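Local coordinates for putative transcriptional regulator protein, LacI family (Rhizobium etli, PDB 3MIZ) that probably binds operator DNA as a LacI-family repressor, with a periplasmic-binding-protein-like part that presumably senses a small-molecule effector, at residues R120-Y125 / S228-D233; T237-M240 / E245-T248. All coordinates share one frame; numbering follows the deposited sequence.

Interaction 1. Residues R120-Y125 / S228-D233; sequences RDLTRY and SIVGFD
Leu122 and Val230 meet tip to tip, and this apolar pair carries the contact: Leu122 CG lies 3.9 Å from Val230 CG2, while Leu122 CD1 is 4.1 Å from Val230 CB. Both CB atoms point into the interface. Leu122 holds CG opposite its backbone N (chi1 -156°), which sends the branched end away from the helix toward the strand. A second apolar approach involves the other methyl, Leu122 CD2, which comes to 4.2 Å from Phe232 CD2 at an oblique angle to the ring.

The backbones stay well apart, with 7.7 Å between the CA atoms of Leu122 and Val230, and no hydrogen bond crosses. Packing through apolar side chains, without backbone pairing, is how a helix covers a sheet in the alpha/beta/alpha lobes of the periplasmic-binding-protein fold: here helix 115-127 lies against strand 228-230 of the mixed sheet. Met202 on the adjacent strand 200-203 touches both Leu122 and Val230, extending the same apolar layer.

The polar bonds of these residues run to neighbouring parts of the chain. Backbone bonds tie Val230 to Ile201 and Ser203, Tyr125 OH is hydrogen-bonded to Glu286 OE2, and the Phe232 ring has a cation-pi partner in Arg149.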
ATOM      1  N   ARG A 120      16.081 -16.789  -8.346  1.00 15.16           N
ATOM      2  CA  ARG A 120      17.115 -17.807  -8.428  1.00 17.52           C
ATOM      3  C   ARG A 120      17.691 -18.065  -7.034  1.00 15.10           C
ATOM      4  O   ARG A 120      17.794 -19.211  -6.602  1.00 15.93           O
ATOM      5  CB  ARG A 120      18.241 -17.352  -9.372  1.00 17.94           C
ATOM      6  CG  ARG A 120      19.492 -18.235  -9.341  1.00 20.24           C
ATOM      7  CD  ARG A 120      20.524 -17.811 -10.395  1.00 22.14           C
ATOM      8  NE  ARG A 120      21.199 -16.535 -10.113  1.00 24.38           N
ATOM      9  CZ  ARG A 120      21.213 -15.497 -10.953  1.00 26.49           C
ATOM     10  NH1 ARG A 120      20.580 -15.579 -12.117  1.00 28.98           N
ATOM     11  NH2 ARG A 120      21.878 -14.384 -10.653  1.00 19.78           N
ATOM     12  N   ASP A 121      18.064 -16.998  -6.339  1.00 15.70           N
ATOM     13  CA  ASP A 121      18.652 -17.134  -5.013  1.00 16.75           C
ATOM     14  C   ASP A 121      17.685 -17.689  -3.979  1.00 18.99           C
ATOM     15  O   ASP A 121      18.088 -18.409  -3.064  1.00 19.95           O
ATOM     16  CB  ASP A 121      19.200 -15.792  -4.539  1.00 16.46           C
ATOM     17  CG  ASP A 121      20.421 -15.362  -5.322  1.00 20.23           C
ATOM     18  OD1 ASP A 121      21.060 -16.239  -5.945  1.00 20.38           O
ATOM     19  OD2 ASP A 121      20.748 -14.161  -5.306  1.00 19.70           O
ATOM     20  N   LEU A 122      16.407 -17.362  -4.132  1.00 17.29           N
ATOM     21  CA  LEU A 122      15.385 -17.830  -3.210  1.00 17.14           C
ATOM     22  C   LEU A 122      15.146 -19.319  -3.451  1.00 16.06           C
ATOM     23  O   LEU A 122      14.943 -20.085  -2.509  1.00 14.58           O
ATOM     24  CB  LEU A 122      14.105 -17.019  -3.430  1.00 19.57           C
ATOM     25  CG  LEU A 122      13.078 -16.881  -2.311  1.00 24.21           C
ATOM     26  CD1 LEU A 122      13.752 -16.599  -0.981  1.00 23.37           C
ATOM     27  CD2 LEU A 122      12.132 -15.751  -2.682  1.00 25.57           C
ATOM     28  N   THR A 123      15.202 -19.736  -4.713  1.00 13.86           N
ATOM     29  CA  THR A 123      14.998 -21.143  -5.042  1.00 15.40           C
ATOM     30  C   THR A 123      16.196 -21.953  -4.522  1.00 17.57           C
ATOM     31  O   THR A 123      16.025 -23.024  -3.934  1.00 18.64           O
ATOM     32  CB  THR A 123      14.830 -21.340  -6.575  1.00 17.62           C
ATOM     33  OG1 THR A 123      13.678 -20.610  -7.024  1.00 18.27           O
ATOM     34  CG2 THR A 123      14.637 -22.822  -6.917  1.00 16.70           C
ATOM     35  N   ARG A 124      17.405 -21.431  -4.712  1.00 17.35           N
ATOM     36  CA  ARG A 124      18.609 -22.120  -4.231  1.00 17.57           C
ATOM     37  C   ARG A 124      18.579 -22.223  -2.702  1.00 17.41           C
ATOM     38  O   ARG A 124      19.063 -23.204  -2.118  1.00 15.91           O
ATOM     39  CB  ARG A 124      19.868 -21.359  -4.659  1.00 21.22           C
ATOM     40  CG  ARG A 124      20.136 -21.346  -6.162  1.00 23.98           C
ATOM     41  CD  ARG A 124      21.271 -20.384  -6.486  1.00 27.48           C
ATOM     42  NE  ARG A 124      22.484 -20.670  -5.718  1.00 29.84           N
ATOM     43  CZ  ARG A 124      23.442 -21.509  -6.103  1.00 33.77           C
ATOM     44  NH1 ARG A 124      23.342 -22.160  -7.255  1.00 34.40           N
ATOM     45  NH2 ARG A 124      24.513 -21.689  -5.336  1.00 34.95           N
ATOM     46  N   TYR A 125      18.034 -21.198  -2.058  1.00 17.37           N
ATOM     47  CA  TYR A 125      17.922 -21.171  -0.601  1.00 18.29           C
ATOM     48  C   TYR A 125      17.169 -22.418  -0.128  1.00 17.97           C
ATOM     49  O   TYR A 125      17.612 -23.117   0.785  1.00 16.76           O
ATOM     50  CB  TYR A 125      17.187 -19.898  -0.163  1.00 19.77           C
ATOM     51  CG  TYR A 125      16.876 -19.832   1.317  1.00 23.02           C
ATOM     52  CD1 TYR A 125      15.711 -20.401   1.830  1.00 24.37           C
ATOM     53  CD2 TYR A 125      17.750 -19.209   2.205  1.00 23.88           C
ATOM     54  CE1 TYR A 125      15.423 -20.351   3.192  1.00 26.10           C
ATOM     55  CE2 TYR A 125      17.472 -19.154   3.572  1.00 26.13           C
ATOM     56  CZ  TYR A 125      16.309 -19.726   4.057  1.00 26.62           C
ATOM     57  OH  TYR A 125      16.032 -19.671   5.406  1.00 27.15           O
ATOM     58  N   SER A 228       7.402 -25.072   4.469  1.00 16.26           N
ATOM     59  CA  SER A 228       8.125 -23.806   4.430  1.00 16.96           C
ATOM     60  C   SER A 228       7.459 -22.908   3.391  1.00 17.96           C
ATOM     61  O   SER A 228       6.917 -23.396   2.404  1.00 16.57           O
ATOM     62  CB  SER A 228       9.587 -24.027   4.035  1.00 17.78           C
ATOM     63  OG  SER A 228      10.307 -24.719   5.046  1.00 19.15           O
ATOM     64  N   ILE A 229       7.489 -21.601   3.619  1.00 16.14           N
ATOM     65  CA  ILE A 229       6.895 -20.663   2.676  1.00 14.49           C
ATOM     66  C   ILE A 229       7.812 -19.460   2.527  1.00 14.22           C
ATOM     67  O   ILE A 229       8.300 -18.932   3.520  1.00 13.24           O
ATOM     68  CB  ILE A 229       5.508 -20.182   3.163  1.00 14.42           C
ATOM     69  CG1 ILE A 229       4.555 -21.382   3.292  1.00 11.25           C
ATOM     70  CG2 ILE A 229       4.934 -19.158   2.182  1.00 13.33           C
ATOM     71  CD1 ILE A 229       3.204 -21.041   3.883  1.00 15.12           C
ATOM     72  N   VAL A 230       8.076 -19.050   1.288  1.00 13.84           N
ATOM     73  CA  VAL A 230       8.906 -17.879   1.038  1.00 13.10           C
ATOM     74  C   VAL A 230       8.109 -16.986   0.082  1.00 13.52           C
ATOM     75  O   VAL A 230       7.261 -17.475  -0.661  1.00 11.28           O
ATOM     76  CB  VAL A 230      10.292 -18.248   0.414  1.00 14.30           C
ATOM     77  CG1 VAL A 230      11.082 -19.134   1.399  1.00 16.81           C
ATOM     78  CG2 VAL A 230      10.111 -18.979  -0.917  1.00 15.66           C
ATOM     79  N   GLY A 231       8.345 -15.680   0.134  1.00 11.68           N
ATOM     80  CA  GLY A 231       7.611 -14.782  -0.746  1.00 12.71           C
ATOM     81  C   GLY A 231       8.536 -14.012  -1.664  1.00 12.63           C
ATOM     82  O   GLY A 231       9.615 -14.490  -2.004  1.00 12.69           O
ATOM     83  N   PHE A 232       8.102 -12.824  -2.085  1.00 13.46           N
ATOM     84  CA  PHE A 232       8.912 -11.977  -2.943  1.00 12.79           C
ATOM     85  C   PHE A 232       8.414 -10.534  -2.864  1.00 15.12           C
ATOM     86  O   PHE A 232       7.199 -10.295  -2.872  1.00 14.83           O
ATOM     87  CB  PHE A 232       8.850 -12.466  -4.396  1.00 14.55           C
ATOM     88  CG  PHE A 232      10.069 -12.117  -5.205  1.00 14.97           C
ATOM     89  CD1 PHE A 232      10.401 -10.785  -5.455  1.00 15.48           C
ATOM     90  CD2 PHE A 232      10.895 -13.122  -5.710  1.00 15.16           C
ATOM     91  CE1 PHE A 232      11.538 -10.454  -6.196  1.00 14.69           C
ATOM     92  CE2 PHE A 232      12.037 -12.804  -6.455  1.00 15.44           C
ATOM     93  CZ  PHE A 232      12.359 -11.466  -6.698  1.00 17.31           C
ATOM     94  N   ASP A 233       9.369  -9.604  -2.779  1.00 12.54           N
ATOM     95  CA  ASP A 233       9.158  -8.146  -2.729  1.00 13.39           C
ATOM     96  C   ASP A 233       9.608  -7.469  -1.433  1.00 12.26           C
ATOM     97  O   ASP A 233      10.124  -6.355  -1.445  1.00 13.39           O
ATOM     98  CB  ASP A 233       7.682  -7.768  -2.894  1.00 15.32           C
ATOM     99  CG  ASP A 233       7.126  -8.061  -4.272  1.00 16.44           C
ATOM    100  OD1 ASP A 233       7.857  -8.544  -5.162  1.00 14.32           O
ATOM    101  OD2 ASP A 233       5.918  -7.801  -4.443  1.00 18.29           O
TER

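Interaction 2. Residues T237-M240 / E245-T248; sequences TVTM and ELTT
Thr239, which has the most surface buried by the contact, meets Leu246 through both backbone and side chain. Leu246 N donates to Thr239 O over 3.4 Å; the bond is nearly straight (168°) but weak by its length. Beside it the two side chains cross at about a right angle, Thr239 CG2 resting 4.1 Å from Leu246 CD2. The same methyl lies 4.2 Å from Thr248 CG2, so it bridges two residues of 245-248. The two hydroxyls have partners outside the segments: Thr239 OG1 with Asp234 OD1 and Thr248 OG1 with Asp206 OD1.

Only four residues separate the segments, and the chain turns back on itself here, between short helix 236-239 and strand 248-250 of the periplasmic-binding-protein-like fold. Helix 206-217 borders the turn, with Asp206 and Tyr213 touching Leu246.

Glu245 folds back at chi2 (-69°), bringing its carboxylate beside Met240, just after the last turn of helix 236-239. OE1 stands 3.3 Å from Met240 CA, and OE2 packs 3.7 Å from CG of Met240, a selenomethionine. Glu245 OE1 is also 3.1 Å from Thr239 O; both are acceptors, so this proximity is no hydrogen bond. A long, weak ion pair to Lys243 NZ may partly offset the carboxylate's charge.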
ATOM      1  N   THR A 237       4.287  -4.255   4.886  1.00 19.95           N
ATOM      2  CA  THR A 237       2.937  -4.383   5.423  1.00 20.76           C
ATOM      3  C   THR A 237       2.593  -5.856   5.674  1.00 19.97           C
ATOM      4  O   THR A 237       1.952  -6.211   6.667  1.00 19.50           O
ATOM      5  CB  THR A 237       1.918  -3.780   4.436  1.00 23.35           C
ATOM      6  OG1 THR A 237       2.140  -2.367   4.334  1.00 26.27           O
ATOM      7  CG2 THR A 237       0.496  -4.042   4.892  1.00 22.93           C
ATOM      8  N   VAL A 238       3.055  -6.712   4.779  1.00 17.89           N
ATOM      9  CA  VAL A 238       2.788  -8.134   4.880  1.00 15.44           C
ATOM     10  C   VAL A 238       3.865  -8.950   5.598  1.00 15.91           C
ATOM     11  O   VAL A 238       3.580  -9.623   6.580  1.00 12.65           O
ATOM     12  CB  VAL A 238       2.582  -8.731   3.473  1.00 17.00           C
ATOM     13  CG1 VAL A 238       2.338 -10.236   3.563  1.00 18.44           C
ATOM     14  CG2 VAL A 238       1.417  -8.029   2.792  1.00 16.76           C
ATOM     15  N   THR A 239       5.103  -8.881   5.122  1.00 19.66           N
ATOM     16  CA  THR A 239       6.170  -9.700   5.700  1.00 21.26           C
ATOM     17  C   THR A 239       6.292  -9.691   7.212  1.00 25.11           C
ATOM     18  O   THR A 239       6.593 -10.731   7.818  1.00 25.79           O
ATOM     19  CB  THR A 239       7.542  -9.363   5.070  1.00 20.83           C
ATOM     20  OG1 THR A 239       7.892  -8.003   5.351  1.00 19.23           O
ATOM     21  CG2 THR A 239       7.476  -9.570   3.560  1.00 18.40           C
HETATM   22  N   MSE A 240       6.049  -8.535   7.824  1.00 26.14           N
HETATM   23  CA  MSE A 240       6.136  -8.412   9.270  1.00 31.02           C
HETATM   24  C   MSE A 240       4.801  -8.592   9.994  1.00 29.94           C
HETATM   25  O   MSE A 240       4.724  -8.454  11.219  1.00 29.06           O
HETATM   26  CB  MSE A 240       6.748  -7.065   9.633  1.00 38.72           C
HETATM   27  CG  MSE A 240       8.193  -6.936   9.197  1.00 47.90           C
HETATM   28 SE   MSE A 240       8.937  -5.256   9.728  1.00 64.65          SE
HETATM   29  CE  MSE A 240       9.588  -5.771  11.481  1.00 58.35           C
ATOM     30  N   GLU A 245       7.657 -14.774  10.699  1.00 16.91           N
ATOM     31  CA  GLU A 245       8.110 -13.714   9.804  1.00 19.03           C
ATOM     32  C   GLU A 245       8.496 -14.351   8.467  1.00 15.16           C
ATOM     33  O   GLU A 245       9.228 -15.334   8.433  1.00 13.48           O
ATOM     34  CB  GLU A 245       9.319 -12.998  10.412  1.00 22.46           C
ATOM     35  CG  GLU A 245       9.004 -12.170  11.642  1.00 31.57           C
ATOM     36  CD  GLU A 245       8.165 -10.947  11.320  1.00 37.05           C
ATOM     37  OE1 GLU A 245       7.023 -11.116  10.843  1.00 38.68           O
ATOM     38  OE2 GLU A 245       8.650  -9.813  11.542  1.00 39.28           O
ATOM     39  N   LEU A 246       8.013 -13.764   7.377  1.00 14.65           N
ATOM     40  CA  LEU A 246       8.248 -14.280   6.024  1.00 13.94           C
ATOM     41  C   LEU A 246       9.629 -14.059   5.407  1.00 11.86           C
ATOM     42  O   LEU A 246      10.090 -12.922   5.263  1.00 14.58           O
ATOM     43  CB  LEU A 246       7.195 -13.699   5.080  1.00 12.18           C
ATOM     44  CG  LEU A 246       7.128 -14.235   3.649  1.00 14.01           C
ATOM     45  CD1 LEU A 246       6.703 -15.698   3.652  1.00 14.31           C
ATOM     46  CD2 LEU A 246       6.129 -13.407   2.857  1.00 16.34           C
ATOM     47  N   THR A 247      10.279 -15.155   5.030  1.00 11.43           N
ATOM     48  CA  THR A 247      11.580 -15.080   4.377  1.00 12.02           C
ATOM     49  C   THR A 247      11.257 -14.704   2.930  1.00 12.76           C
ATOM     50  O   THR A 247      10.391 -15.313   2.306  1.00  9.73           O
ATOM     51  CB  THR A 247      12.298 -16.423   4.465  1.00 14.37           C
ATOM     52  OG1 THR A 247      12.704 -16.633   5.830  1.00 13.21           O
ATOM     53  CG2 THR A 247      13.522 -16.450   3.555  1.00 13.27           C
ATOM     54  N   THR A 248      11.951 -13.706   2.393  1.00 13.44           N
ATOM     55  CA  THR A 248      11.622 -13.237   1.049  1.00 13.76           C
ATOM     56  C   THR A 248      12.822 -12.638   0.321  1.00 15.74           C
ATOM     57  O   THR A 248      13.953 -12.699   0.801  1.00 14.53           O
ATOM     58  CB  THR A 248      10.484 -12.169   1.169  1.00 13.65           C
ATOM     59  OG1 THR A 248       9.962 -11.829  -0.120  1.00 13.85           O
ATOM     60  CG2 THR A 248      11.017 -10.907   1.836  1.00 13.30           C
TER

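How the interactions relate
Interactions 1 and 2 come in series along the chain, the first closing at residue 233 before the second opens at 237, and their centres are 12 Å apart on the same side of the chain's centre. They also meet directly: Gly231 N lies 3.0 Å from Thr247 O, and Gly231 O lies 3.3 Å from Thr248 OG1, both probable hydrogen bonds. The loop after strand 228-230 is thereby probably hydrogen-bonded to the segment leading into strand 248-250. Within one lobe of the fold, interaction 1 packs helix 115-127 on strand 228-230, and interaction 2 packs the end of helix 236-239 against the segment that returns toward strand 248-250. Thr237 OG1 hydrogen-bonds Tyr28 OH of the second subunit, placing helix 236-239 at the interface between the two subunits.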